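Local coordinates for sorting nexin-3 (PDB 1OCS), which binds phosphatidylinositol 3-phosphate through its PX domain and helps retrieve late Golgi membrane proteins from the prevacuolar compartment, at residues E33-I38 and R65-S70; E37-N42 and G130-M135; S70-V75 and V150-I155; V104-L109 and Q136-H141. All coordinates share one frame; numbering follows the deposited sequence.

Interaction 1 of 4, residues E33-I38 and R65-S70; sequences ENFLEI and RTNLPS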
loop_
_atom_site.group_PDB
_atom_site.type_symbol
_atom_site.label_atom_id
_atom_site.label_comp_id
_atom_site.label_asym_id
_atom_site.label_seq_id
_atom_site.Cartn_x
_atom_site.Cartn_y
_atom_site.Cartn_z
ATOM N N GLU A 33 -17.133 -7.402 -15.881
ATOM C CA GLU A 33 -15.925 -6.615 -16.115
ATOM C C GLU A 33 -15.003 -6.621 -14.901
ATOM O O GLU A 33 -15.461 -6.721 -13.763
ATOM C CB GLU A 33 -16.296 -5.169 -16.454
ATOM C CG GLU A 33 -16.915 -4.984 -17.841
ATOM C CD GLU A 33 -17.485 -3.592 -18.036
ATOM O OE1 GLU A 33 -17.129 -2.929 -19.032
ATOM O OE2 GLU A 33 -18.296 -3.164 -17.189
ATOM N N ASN A 34 -13.702 -6.523 -15.154
ATOM C CA ASN A 34 -12.713 -6.486 -14.085
ATOM C C ASN A 34 -12.909 -5.206 -13.287
ATOM O O ASN A 34 -13.375 -4.194 -13.818
ATOM C CB ASN A 34 -11.294 -6.476 -14.659
ATOM C CG ASN A 34 -10.873 -7.820 -15.216
ATOM O OD1 ASN A 34 -9.956 -7.897 -16.031
ATOM N ND2 ASN A 34 -11.524 -8.884 -14.767
ATOM N N PHE A 35 -12.554 -5.256 -12.010
ATOM C CA PHE A 35 -12.657 -4.087 -11.154
ATOM C C PHE A 35 -11.735 -4.273 -9.965
ATOM O O PHE A 35 -11.412 -5.400 -9.580
ATOM C CB PHE A 35 -14.100 -3.885 -10.660
ATOM C CG PHE A 35 -14.498 -4.805 -9.529
ATOM C CD1 PHE A 35 -14.223 -4.466 -8.205
ATOM C CD2 PHE A 35 -15.129 -6.019 -9.790
ATOM C CE1 PHE A 35 -14.574 -5.327 -7.154
ATOM C CE2 PHE A 35 -15.482 -6.883 -8.751
ATOM C CZ PHE A 35 -15.203 -6.536 -7.432
ATOM N N LEU A 36 -11.299 -3.156 -9.405
ATOM C CA LEU A 36 -10.462 -3.164 -8.220
ATOM C C LEU A 36 -10.768 -1.886 -7.462
ATOM O O LEU A 36 -10.649 -0.783 -8.002
ATOM C CB LEU A 36 -8.967 -3.233 -8.569
ATOM C CG LEU A 36 -8.059 -3.332 -7.327
ATOM C CD1 LEU A 36 -6.784 -4.116 -7.648
ATOM C CD2 LEU A 36 -7.725 -1.927 -6.822
ATOM N N GLU A 37 -11.200 -2.049 -6.220
ATOM C CA GLU A 37 -11.509 -0.929 -5.348
ATOM C C GLU A 37 -10.448 -0.984 -4.259
ATOM O O GLU A 37 -10.118 -2.061 -3.766
ATOM C CB GLU A 37 -12.890 -1.112 -4.708
ATOM C CG GLU A 37 -14.023 -1.299 -5.705
ATOM C CD GLU A 37 -15.229 -1.981 -5.086
ATOM O OE1 GLU A 37 -16.188 -2.273 -5.827
ATOM O OE2 GLU A 37 -15.215 -2.226 -3.859
ATOM N N ILE A 38 -9.900 0.161 -3.885
ATOM C CA ILE A 38 -8.904 0.151 -2.831
ATOM C C ILE A 38 -8.857 1.477 -2.109
ATOM O O ILE A 38 -9.052 2.545 -2.704
ATOM C CB ILE A 38 -7.499 -0.199 -3.372
ATOM C CG1 ILE A 38 -6.560 -0.504 -2.201
ATOM C CG2 ILE A 38 -6.954 0.946 -4.220
ATOM C CD1 ILE A 38 -5.327 -1.308 -2.603
ATOM N N ARG A 65 -11.121 -4.693 -2.735
ATOM C CA ARG A 65 -12.122 -5.625 -3.257
ATOM C C ARG A 65 -11.814 -5.741 -4.732
ATOM O O ARG A 65 -11.615 -4.732 -5.403
ATOM C CB ARG A 65 -13.544 -5.088 -3.111
ATOM C CG ARG A 65 -14.218 -5.393 -1.797
ATOM C CD ARG A 65 -15.703 -5.677 -2.046
ATOM N NE ARG A 65 -16.290 -4.698 -2.962
ATOM C CZ ARG A 65 -17.555 -4.717 -3.368
ATOM N NH1 ARG A 65 -17.999 -3.785 -4.207
ATOM N NH2 ARG A 65 -18.378 -5.663 -2.932
ATOM N N THR A 66 -11.784 -6.958 -5.256
ATOM C CA THR A 66 -11.474 -7.113 -6.665
ATOM C C THR A 66 -11.918 -8.467 -7.194
ATOM O O THR A 66 -12.227 -9.372 -6.415
ATOM C CB THR A 66 -9.944 -6.965 -6.895
ATOM O OG1 THR A 66 -9.660 -6.954 -8.297
ATOM C CG2 THR A 66 -9.195 -8.132 -6.254
ATOM N N ASN A 67 -11.969 -8.588 -8.519
ATOM C CA ASN A 67 -12.305 -9.851 -9.165
ATOM C C ASN A 67 -11.227 -10.148 -10.220
ATOM O O ASN A 67 -11.404 -11.013 -11.078
ATOM C CB ASN A 67 -13.695 -9.788 -9.815
ATOM C CG ASN A 67 -13.738 -8.873 -11.020
ATOM O OD1 ASN A 67 -12.835 -8.061 -11.234
ATOM N ND2 ASN A 67 -14.803 -8.990 -11.812
ATOM N N LEU A 68 -10.108 -9.420 -10.150
ATOM C CA LEU A 68 -8.993 -9.615 -11.088
ATOM C C LEU A 68 -8.424 -11.031 -10.978
ATOM O O LEU A 68 -8.190 -11.534 -9.877
ATOM C CB LEU A 68 -7.885 -8.590 -10.826
ATOM C CG LEU A 68 -8.181 -7.146 -11.249
ATOM C CD1 LEU A 68 -7.124 -6.200 -10.679
ATOM C CD2 LEU A 68 -8.213 -7.066 -12.772
ATOM N N PRO A 69 -8.188 -11.691 -12.122
ATOM C CA PRO A 69 -7.649 -13.055 -12.119
ATOM C C PRO A 69 -6.291 -13.241 -11.446
ATOM O O PRO A 69 -5.934 -14.360 -11.081
ATOM C CB PRO A 69 -7.624 -13.421 -13.605
ATOM C CG PRO A 69 -7.438 -12.105 -14.279
ATOM C CD PRO A 69 -8.376 -11.208 -13.500
ATOM N N SER A 70 -5.531 -12.161 -11.277
ATOM C CA SER A 70 -4.221 -12.278 -10.636
ATOM C C SER A 70 -4.339 -12.375 -9.119
ATOM O O SER A 70 -3.388 -12.769 -8.444
ATOM C CB SER A 70 -3.323 -11.088 -11.006
ATOM O OG SER A 70 -3.935 -9.860 -10.659
#
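Asn67 and Phe35 meet through both side chain and backbone. OD1 of the Asn67 carboxamide takes the amide hydrogen of Phe35 N at 2.9 Å, while ND2 gives to Glu33 O at 3.1 Å, arriving from above the plane of that carbonyl. CG of Asn67 stands between the backbone N and the carbonyl carbon (chi1 69°), which brings it to 3.4 Å from Phe35 CD2; amide and ring planes are turned 39° apart. Phe35 O takes two donors: Thr66 OG1, in the carbonyl plane at 2.7 Å, and, weakly, Asn67 N. The same hydroxyl accepts from Leu68 N, an ST turn just where the strand ends.

Further along, Glu37 and Arg65 are an antiparallel hydrogen-bonded pair, with Glu37 N to Arg65 O at 2.8 Å. Their side chains run side by side and form a side-on salt bridge, Arg65 NE to Glu37 OE2 at 2.8 Å and Arg65 NH1 to Glu37 OE1 at 2.9 Å. On the other face of the sheet, Leu36 CD1 touches Leu68 CD1 at 3.7 Å.

All this lies at the open end of the antiparallel hairpin of strands 36-46 and 57-66, away from its turn. Leu36 and Thr66 bear on Phe71 of the following loop; Leu36 also reaches Ala139 of helix 121-139, and with Leu68 it touches Gln145 of helix 142-147.

Interaction 2 of 4, residues E37-N42 and G130-M135; sequences EIEVHN and GLNTWM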
loop_
_atom_site.group_PDB
_atom_site.type_symbol
_atom_site.label_atom_id
_atom_site.label_comp_id
_atom_site.label_asym_id
_atom_site.label_seq_id
_atom_site.Cartn_x
_atom_site.Cartn_y
_atom_site.Cartn_z
ATOM N N GLU A 37 -11.200 -2.049 -6.220
ATOM C CA GLU A 37 -11.509 -0.929 -5.348
ATOM C C GLU A 37 -10.448 -0.984 -4.259
ATOM O O GLU A 37 -10.118 -2.061 -3.766
ATOM C CB GLU A 37 -12.890 -1.112 -4.708
ATOM C CG GLU A 37 -14.023 -1.299 -5.705
ATOM C CD GLU A 37 -15.229 -1.981 -5.086
ATOM O OE1 GLU A 37 -16.188 -2.273 -5.827
ATOM O OE2 GLU A 37 -15.215 -2.226 -3.859
ATOM N N ILE A 38 -9.900 0.161 -3.885
ATOM C CA ILE A 38 -8.904 0.151 -2.831
ATOM C C ILE A 38 -8.857 1.477 -2.109
ATOM O O ILE A 38 -9.052 2.545 -2.704
ATOM C CB ILE A 38 -7.499 -0.199 -3.372
ATOM C CG1 ILE A 38 -6.560 -0.504 -2.201
ATOM C CG2 ILE A 38 -6.954 0.946 -4.220
ATOM C CD1 ILE A 38 -5.327 -1.308 -2.603
ATOM N N GLU A 39 -8.608 1.394 -0.810
ATOM C CA GLU A 39 -8.529 2.573 0.023
ATOM C C GLU A 39 -7.539 2.349 1.157
ATOM O O GLU A 39 -7.385 1.232 1.653
ATOM C CB GLU A 39 -9.915 2.893 0.597
ATOM C CG GLU A 39 -9.934 4.060 1.572
ATOM C CD GLU A 39 -11.334 4.385 2.077
ATOM O OE1 GLU A 39 -11.468 5.316 2.905
ATOM O OE2 GLU A 39 -12.295 3.710 1.643
ATOM N N VAL A 40 -6.851 3.418 1.537
ATOM C CA VAL A 40 -5.903 3.379 2.641
ATOM C C VAL A 40 -6.523 4.307 3.673
ATOM O O VAL A 40 -6.798 5.467 3.381
ATOM C CB VAL A 40 -4.517 3.912 2.223
ATOM C CG1 VAL A 40 -3.556 3.868 3.417
ATOM C CG2 VAL A 40 -3.966 3.074 1.072
ATOM N N HIS A 41 -6.765 3.793 4.869
ATOM C CA HIS A 41 -7.384 4.594 5.911
ATOM C C HIS A 41 -7.124 3.957 7.272
ATOM O O HIS A 41 -6.220 3.136 7.421
ATOM C CB HIS A 41 -8.892 4.670 5.651
ATOM C CG HIS A 41 -9.613 3.390 5.935
ATOM N ND1 HIS A 41 -9.169 2.171 5.470
ATOM C CD2 HIS A 41 -10.719 3.132 6.670
ATOM C CE1 HIS A 41 -9.968 1.216 5.909
ATOM N NE2 HIS A 41 -10.917 1.773 6.640
ATOM N N ASN A 42 -7.915 4.347 8.265
ATOM C CA ASN A 42 -7.792 3.792 9.611
ATOM C C ASN A 42 -6.358 3.790 10.152
ATOM O O ASN A 42 -5.849 2.755 10.588
ATOM C CB ASN A 42 -8.338 2.362 9.621
ATOM C CG ASN A 42 -8.497 1.799 11.023
ATOM O OD1 ASN A 42 -8.485 0.582 11.217
ATOM N ND2 ASN A 42 -8.666 2.679 12.006
ATOM N N GLY A 130 -2.271 10.952 1.347
ATOM C CA GLY A 130 -1.312 10.740 0.280
ATOM C C GLY A 130 -1.222 9.282 -0.127
ATOM O O GLY A 130 -1.265 8.952 -1.316
ATOM N N LEU A 131 -1.102 8.401 0.860
ATOM C CA LEU A 131 -1.005 6.974 0.576
ATOM C C LEU A 131 -2.260 6.443 -0.115
ATOM O O LEU A 131 -2.173 5.572 -0.982
ATOM C CB LEU A 131 -0.746 6.193 1.865
ATOM C CG LEU A 131 0.630 6.417 2.508
ATOM C CD1 LEU A 131 0.688 5.699 3.833
ATOM C CD2 LEU A 131 1.730 5.919 1.584
ATOM N N ASN A 132 -3.423 6.958 0.277
ATOM C CA ASN A 132 -4.680 6.527 -0.326
ATOM C C ASN A 132 -4.657 6.859 -1.818
ATOM O O ASN A 132 -4.913 6.005 -2.661
ATOM C CB ASN A 132 -5.868 7.230 0.344
ATOM C CG ASN A 132 -7.207 6.790 -0.232
ATOM O OD1 ASN A 132 -7.608 5.635 -0.087
ATOM N ND2 ASN A 132 -7.899 7.712 -0.903
ATOM N N THR A 133 -4.330 8.106 -2.137
ATOM C CA THR A 133 -4.263 8.552 -3.525
ATOM C C THR A 133 -3.218 7.761 -4.312
ATOM O O THR A 133 -3.469 7.335 -5.442
ATOM C CB THR A 133 -3.922 10.057 -3.599
ATOM O OG1 THR A 133 -4.984 10.810 -3.002
ATOM C CG2 THR A 133 -3.745 10.505 -5.043
ATOM N N TRP A 134 -2.051 7.562 -3.705
ATOM C CA TRP A 134 -0.961 6.826 -4.340
ATOM C C TRP A 134 -1.375 5.386 -4.650
ATOM O O TRP A 134 -1.160 4.890 -5.757
ATOM C CB TRP A 134 0.261 6.806 -3.413
ATOM C CG TRP A 134 1.515 6.266 -4.050
ATOM C CD1 TRP A 134 2.384 6.947 -4.852
ATOM C CD2 TRP A 134 2.040 4.936 -3.929
ATOM N NE1 TRP A 134 3.420 6.128 -5.233
ATOM C CE2 TRP A 134 3.235 4.888 -4.681
ATOM C CE3 TRP A 134 1.616 3.779 -3.254
ATOM C CZ2 TRP A 134 4.018 3.729 -4.780
ATOM C CZ3 TRP A 134 2.393 2.625 -3.352
ATOM C CH2 TRP A 134 3.584 2.611 -4.111
ATOM N N MET A 135 -1.972 4.721 -3.666
ATOM C CA MET A 135 -2.391 3.335 -3.827
ATOM C C MET A 135 -3.446 3.163 -4.918
ATOM O O MET A 135 -3.385 2.208 -5.691
ATOM C CB MET A 135 -2.918 2.794 -2.495
ATOM C CG MET A 135 -2.789 1.293 -2.331
ATOM S SD MET A 135 -1.087 0.697 -2.553
ATOM C CE MET A 135 -1.393 -0.759 -3.513
#
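Leu131 starts the contact by laying its CB 4.0 Å from Val40 CG1, while its backbone O lies near the other methyl of Val40. Strand and helix run nearly antiparallel here, 167° between their directions, with axes 6.8 Å apart at the closest. Next comes Asn132, the polar link. Its CG is anti to the backbone N (chi1 -179°), and OD1 accepts from Val40 N at 2.9 Å, in the carbonyl plane and on a lone pair, with an N-H...O angle of 165°. That oxygen also lies against Glu39, 3.3 Å from its CG. An alanine here would probably leave Val40 N without this acceptor and open a gap beside Glu39. A turn beyond Leu131, Met135 sets its CB 3.7 Å from Val40 CG2 and its CG 3.6 Å from Ile38 CD1, crossing both side chains at about a right angle. Just past Met135, Gln136 NE2 gives a hydrogen bond to Ile38 O. A long helix laid against an edge strand in this way belongs to the PX fold, where a three-stranded sheet packs on a helical half; the side chain of Leu131 is about 4 Å from that of Arg127, which binds the phosphoinositide.

Interaction 3 of 4, residues S70-V75 and V150-I155; sequences SFHKRV and VLVRFI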
loop_
_atom_site.group_PDB
_atom_site.type_symbol
_atom_site.label_atom_id
_atom_site.label_comp_id
_atom_site.label_asym_id
_atom_site.label_seq_id
_atom_site.Cartn_x
_atom_site.Cartn_y
_atom_site.Cartn_z
ATOM N N SER A 70 -5.531 -12.161 -11.277
ATOM C CA SER A 70 -4.221 -12.278 -10.636
ATOM C C SER A 70 -4.339 -12.375 -9.119
ATOM O O SER A 70 -3.388 -12.769 -8.444
ATOM C CB SER A 70 -3.323 -11.088 -11.006
ATOM O OG SER A 70 -3.935 -9.860 -10.659
ATOM N N PHE A 71 -5.503 -12.012 -8.584
ATOM C CA PHE A 71 -5.722 -12.070 -7.142
ATOM C C PHE A 71 -6.325 -13.414 -6.741
ATOM O O PHE A 71 -6.915 -14.103 -7.569
ATOM C CB PHE A 71 -6.621 -10.917 -6.689
ATOM C CG PHE A 71 -5.933 -9.577 -6.702
ATOM C CD1 PHE A 71 -5.623 -8.949 -7.904
ATOM C CD2 PHE A 71 -5.577 -8.953 -5.510
ATOM C CE1 PHE A 71 -4.969 -7.718 -7.919
ATOM C CE2 PHE A 71 -4.924 -7.721 -5.515
ATOM C CZ PHE A 71 -4.619 -7.103 -6.721
ATOM N N HIS A 72 -6.183 -13.771 -5.466
ATOM C CA HIS A 72 -6.662 -15.059 -4.967
ATOM C C HIS A 72 -7.950 -15.018 -4.145
ATOM O O HIS A 72 -8.519 -16.061 -3.831
ATOM C CB HIS A 72 -5.551 -15.720 -4.148
ATOM C CG HIS A 72 -4.229 -15.750 -4.851
ATOM N ND1 HIS A 72 -3.914 -16.693 -5.805
ATOM C CD2 HIS A 72 -3.167 -14.913 -4.786
ATOM C CE1 HIS A 72 -2.715 -16.436 -6.297
ATOM N NE2 HIS A 72 -2.242 -15.359 -5.697
ATOM N N LYS A 73 -8.396 -13.822 -3.781
ATOM C CA LYS A 73 -9.629 -13.677 -3.021
ATOM C C LYS A 73 -10.258 -12.324 -3.332
ATOM O O LYS A 73 -9.585 -11.420 -3.823
ATOM C CB LYS A 73 -9.366 -13.857 -1.517
ATOM C CG LYS A 73 -8.293 -12.974 -0.908
ATOM C CD LYS A 73 -7.741 -13.640 0.356
ATOM C CE LYS A 73 -6.931 -12.687 1.207
ATOM N NZ LYS A 73 -7.808 -11.721 1.928
ATOM N N ARG A 74 -11.555 -12.198 -3.066
ATOM C CA ARG A 74 -12.287 -10.976 -3.368
ATOM C C ARG A 74 -11.948 -9.812 -2.460
ATOM O O ARG A 74 -11.710 -8.702 -2.931
ATOM C CB ARG A 74 -13.794 -11.251 -3.304
ATOM C CG ARG A 74 -14.706 -10.069 -3.657
ATOM C CD ARG A 74 -16.168 -10.525 -3.612
ATOM N NE ARG A 74 -17.140 -9.504 -3.996
ATOM C CZ ARG A 74 -17.421 -9.142 -5.245
ATOM N NH1 ARG A 74 -16.800 -9.706 -6.273
ATOM N NH2 ARG A 74 -18.351 -8.223 -5.465
ATOM N N VAL A 75 -11.913 -10.073 -1.160
ATOM C CA VAL A 75 -11.641 -9.031 -0.181
ATOM C C VAL A 75 -10.341 -9.233 0.594
ATOM O O VAL A 75 -10.053 -10.324 1.079
ATOM C CB VAL A 75 -12.812 -8.932 0.835
ATOM C CG1 VAL A 75 -12.543 -7.832 1.848
ATOM C CG2 VAL A 75 -14.118 -8.668 0.091
ATOM N N VAL A 150 3.917 -8.517 -7.260
ATOM C CA VAL A 150 4.203 -7.764 -6.041
ATOM C C VAL A 150 2.973 -6.986 -5.578
ATOM O O VAL A 150 2.704 -6.904 -4.378
ATOM C CB VAL A 150 5.382 -6.776 -6.242
ATOM C CG1 VAL A 150 5.594 -5.957 -4.978
ATOM C CG2 VAL A 150 6.651 -7.548 -6.576
ATOM N N LEU A 151 2.237 -6.415 -6.528
ATOM C CA LEU A 151 1.022 -5.654 -6.224
ATOM C C LEU A 151 0.070 -6.556 -5.429
ATOM O O LEU A 151 -0.460 -6.169 -4.384
ATOM C CB LEU A 151 0.323 -5.239 -7.521
ATOM C CG LEU A 151 -0.558 -3.989 -7.653
ATOM C CD1 LEU A 151 -1.644 -4.294 -8.683
ATOM C CD2 LEU A 151 -1.164 -3.566 -6.330
ATOM N N VAL A 152 -0.150 -7.762 -5.947
ATOM C CA VAL A 152 -1.045 -8.722 -5.299
ATOM C C VAL A 152 -0.596 -9.074 -3.883
ATOM O O VAL A 152 -1.393 -9.050 -2.948
ATOM C CB VAL A 152 -1.154 -10.038 -6.117
ATOM C CG1 VAL A 152 -2.122 -11.002 -5.422
ATOM C CG2 VAL A 152 -1.637 -9.738 -7.528
ATOM N N ARG A 153 0.683 -9.398 -3.724
ATOM C CA ARG A 153 1.204 -9.763 -2.412
ATOM C C ARG A 153 1.089 -8.615 -1.418
ATOM O O ARG A 153 0.724 -8.823 -0.261
ATOM C CB ARG A 153 2.667 -10.207 -2.519
ATOM C CG ARG A 153 3.204 -10.851 -1.240
ATOM C CD ARG A 153 4.550 -11.526 -1.482
ATOM N NE ARG A 153 5.683 -10.647 -1.199
ATOM C CZ ARG A 153 6.079 -10.319 0.027
ATOM N NH1 ARG A 153 5.434 -10.798 1.086
ATOM N NH2 ARG A 153 7.121 -9.515 0.197
ATOM N N PHE A 154 1.398 -7.401 -1.868
ATOM C CA PHE A 154 1.330 -6.226 -0.997
ATOM C C PHE A 154 -0.078 -6.002 -0.464
ATOM O O PHE A 154 -0.268 -5.535 0.662
ATOM C CB PHE A 154 1.770 -4.975 -1.749
ATOM C CG PHE A 154 1.818 -3.739 -0.887
ATOM C CD1 PHE A 154 2.761 -3.625 0.134
ATOM C CD2 PHE A 154 0.921 -2.691 -1.096
ATOM C CE1 PHE A 154 2.812 -2.483 0.935
ATOM C CE2 PHE A 154 0.964 -1.546 -0.298
ATOM C CZ PHE A 154 1.914 -1.442 0.720
ATOM N N ILE A 155 -1.063 -6.329 -1.290
ATOM C CA ILE A 155 -2.464 -6.161 -0.923
ATOM C C ILE A 155 -3.034 -7.332 -0.115
ATOM O O ILE A 155 -3.816 -7.125 0.808
ATOM C CB ILE A 155 -3.325 -5.966 -2.200
ATOM C CG1 ILE A 155 -3.045 -4.584 -2.801
ATOM C CG2 ILE A 155 -4.815 -6.158 -1.881
ATOM C CD1 ILE A 155 -3.642 -4.379 -4.182
#
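In this PX domain the loop between strands 57-66 and 75-81 rests on helix 149-156, and Phe71 of the loop meets Val152 and Ile155, which lie one turn apart on the helix. The ring's CG is anti to the carbonyl carbon (chi1 -73°), turned toward the helix. Val152 CG2 stands over the centre of one face of the Phe71 ring, 4.0 Å from the centroid and 13° off the normal, a CH-pi contact. Ile155 comes to the edge: its CD1 lies in the ring plane, 3.8 Å from CE2 of Phe71. An alanine in place of Phe71 would probably open a gap between loop and helix, leaving both of these methyls without their aromatic partner. Thr66 of the sheet covers the opposite face, and Leu36 also touches the ring. The flanking residues have further partners: Ser70 OG bonds to Gln145 O, and His72 N gives to Glu156 OE1. Val152 is touched by both: its CG1 lies 4.1 Å from His72 CD2, its CG2 3.6 Å from Ser70 O.

Interaction 4 of 4, residues V104-L109 and Q136-H141; sequences VMVPHL and QSVAGH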
loop_
_atom_site.group_PDB
_atom_site.type_symbol
_atom_site.label_atom_id
_atom_site.label_comp_id
_atom_site.label_asym_id
_atom_site.label_seq_id
_atom_site.Cartn_x
_atom_site.Cartn_y
_atom_site.Cartn_z
ATOM N N VAL A 104 6.874 2.405 -18.188
ATOM C CA VAL A 104 5.894 2.590 -17.121
ATOM C C VAL A 104 6.569 3.291 -15.945
ATOM O O VAL A 104 7.634 2.874 -15.493
ATOM C CB VAL A 104 5.326 1.249 -16.628
ATOM C CG1 VAL A 104 4.348 1.490 -15.488
ATOM C CG2 VAL A 104 4.639 0.526 -17.770
ATOM N N MET A 105 5.951 4.352 -15.445
ATOM C CA MET A 105 6.537 5.086 -14.338
ATOM C C MET A 105 5.687 5.093 -13.077
ATOM O O MET A 105 4.480 5.314 -13.122
ATOM C CB MET A 105 6.844 6.512 -14.782
ATOM C CG MET A 105 7.829 6.563 -15.942
ATOM S SD MET A 105 8.678 8.130 -16.029
ATOM C CE MET A 105 7.417 9.137 -16.810
ATOM N N VAL A 106 6.335 4.842 -11.947
ATOM C CA VAL A 106 5.646 4.813 -10.668
ATOM C C VAL A 106 5.844 6.140 -9.958
ATOM O O VAL A 106 6.978 6.593 -9.774
ATOM C CB VAL A 106 6.189 3.683 -9.770
ATOM C CG1 VAL A 106 5.446 3.677 -8.429
ATOM C CG2 VAL A 106 6.045 2.349 -10.477
ATOM N N PRO A 107 4.743 6.782 -9.546
ATOM C CA PRO A 107 4.781 8.071 -8.848
ATOM C C PRO A 107 5.572 8.014 -7.549
ATOM O O PRO A 107 5.703 6.951 -6.938
ATOM C CB PRO A 107 3.305 8.365 -8.567
ATOM C CG PRO A 107 2.590 7.626 -9.638
ATOM C CD PRO A 107 3.354 6.333 -9.737
ATOM N N HIS A 108 6.083 9.167 -7.130
ATOM C CA HIS A 108 6.815 9.280 -5.871
ATOM C C HIS A 108 5.840 8.933 -4.752
ATOM O O HIS A 108 4.645 9.211 -4.867
ATOM C CB HIS A 108 7.272 10.726 -5.637
ATOM C CG HIS A 108 8.459 11.142 -6.448
ATOM N ND1 HIS A 108 8.852 12.459 -6.560
ATOM C CD2 HIS A 108 9.366 10.420 -7.145
ATOM C CE1 HIS A 108 9.949 12.529 -7.292
ATOM N NE2 HIS A 108 10.282 11.306 -7.659
ATOM N N LEU A 109 6.341 8.335 -3.673
ATOM C CA LEU A 109 5.494 8.027 -2.526
ATOM C C LEU A 109 5.333 9.367 -1.824
ATOM O O LEU A 109 6.312 10.067 -1.608
ATOM C CB LEU A 109 6.188 7.069 -1.559
ATOM C CG LEU A 109 5.645 5.668 -1.280
ATOM C CD1 LEU A 109 6.273 5.196 0.030
ATOM C CD2 LEU A 109 4.123 5.653 -1.168
ATOM N N GLN A 136 -4.409 4.081 -4.989
ATOM C CA GLN A 136 -5.453 3.987 -6.008
ATOM C C GLN A 136 -4.850 4.205 -7.390
ATOM O O GLN A 136 -5.290 3.609 -8.376
ATOM C CB GLN A 136 -6.560 5.016 -5.745
ATOM C CG GLN A 136 -7.227 4.848 -4.380
ATOM C CD GLN A 136 -8.419 5.760 -4.180
ATOM O OE1 GLN A 136 -8.545 6.795 -4.836
ATOM N NE2 GLN A 136 -9.296 5.390 -3.255
ATOM N N SER A 137 -3.828 5.051 -7.453
ATOM C CA SER A 137 -3.145 5.342 -8.705
ATOM C C SER A 137 -2.342 4.126 -9.172
ATOM O O SER A 137 -2.394 3.733 -10.340
ATOM C CB SER A 137 -2.218 6.543 -8.510
ATOM O OG SER A 137 -1.468 6.801 -9.676
ATOM N N VAL A 138 -1.603 3.522 -8.251
ATOM C CA VAL A 138 -0.796 2.357 -8.579
ATOM C C VAL A 138 -1.637 1.105 -8.834
ATOM O O VAL A 138 -1.478 0.452 -9.864
ATOM C CB VAL A 138 0.230 2.070 -7.461
ATOM C CG1 VAL A 138 0.887 0.708 -7.677
ATOM C CG2 VAL A 138 1.289 3.182 -7.447
ATOM N N ALA A 139 -2.529 0.775 -7.903
ATOM C CA ALA A 139 -3.377 -0.405 -8.042
ATOM C C ALA A 139 -4.363 -0.255 -9.194
ATOM O O ALA A 139 -4.926 -1.241 -9.669
ATOM C CB ALA A 139 -4.143 -0.666 -6.735
ATOM N N GLY A 140 -4.569 0.981 -9.639
ATOM C CA GLY A 140 -5.501 1.231 -10.724
ATOM C C GLY A 140 -4.927 1.094 -12.122
ATOM O O GLY A 140 -5.673 1.105 -13.103
ATOM N N HIS A 141 -3.608 0.955 -12.228
ATOM C CA HIS A 141 -2.967 0.833 -13.532
ATOM C C HIS A 141 -3.226 -0.537 -14.153
ATOM O O HIS A 141 -2.882 -1.569 -13.570
ATOM C CB HIS A 141 -1.461 1.075 -13.403
ATOM C CG HIS A 141 -0.772 1.271 -14.718
ATOM N ND1 HIS A 141 -0.710 0.287 -15.679
ATOM C CD2 HIS A 141 -0.137 2.347 -15.238
ATOM C CE1 HIS A 141 -0.067 0.748 -16.736
ATOM N NE2 HIS A 141 0.291 1.995 -16.495
#
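The loop 104-109 runs extended past the C-terminal part of helix 121-139, and its backbone stays well off: the CA atoms of Val106 and Val138 are 7.2 Å apart, those of Val104 and His141 9.7 Å. Side chains therefore do the touching, and no hydrogen bond crosses between the two segments. Val138 is the central partner. Its CG2 lies 4.3 Å from Val106 CG1 and 4.4 Å from Pro107 CD, so one methyl serves two neighbouring loop residues in light apolar contact. One residue earlier on the helix, Ser137 carries OG anti to the backbone N (chi1 176°), which puts the oxygen 4.1 Å from CG of the Pro107 ring. At the far end Val104 CG1 meets His141 NE2 at 4.2 Å, approaching the imidazole obliquely. The other nitrogen of that ring is engaged too: His141 is the N-cap of helix 142-147, and its ND1 accepts from Leu143 N in the first turn, which limits how the ring can turn. Val104 and Val106 also touch Ile96 of helix 93-98. Pro107 O is held by Trp134 NE1 and by Arg89 NE, the more polar anchors of the loop. Pro107 opens the proline-rich PxxP stretch characteristic of PX domains, and its side chain is about 9 Å from that of Lys112, a residue that binds phosphatidylinositol 3-phosphate.

Overall arrangement
Interactions 1 and 2 start from the same edge strand, 36-46, with centres 15 Å apart: the first pairs it with strand 57-66, the second sets it against helix 121-139. Interaction 3 follows interaction 1 along the chain; their centres are about 9 Å apart, and the bond from Thr66 N to Arg74 O joins them. Interaction 4 uses the same helix as interaction 2 and is nested inside the loop that interaction 3 closes. Met135 and Ile38 of interaction 2 touch helix 149-156 of interaction 3. Together the four contacts tie the three-stranded sheet to the helices of one PX domain, with interactions 2 and 4 nearest the lipid-binding residues.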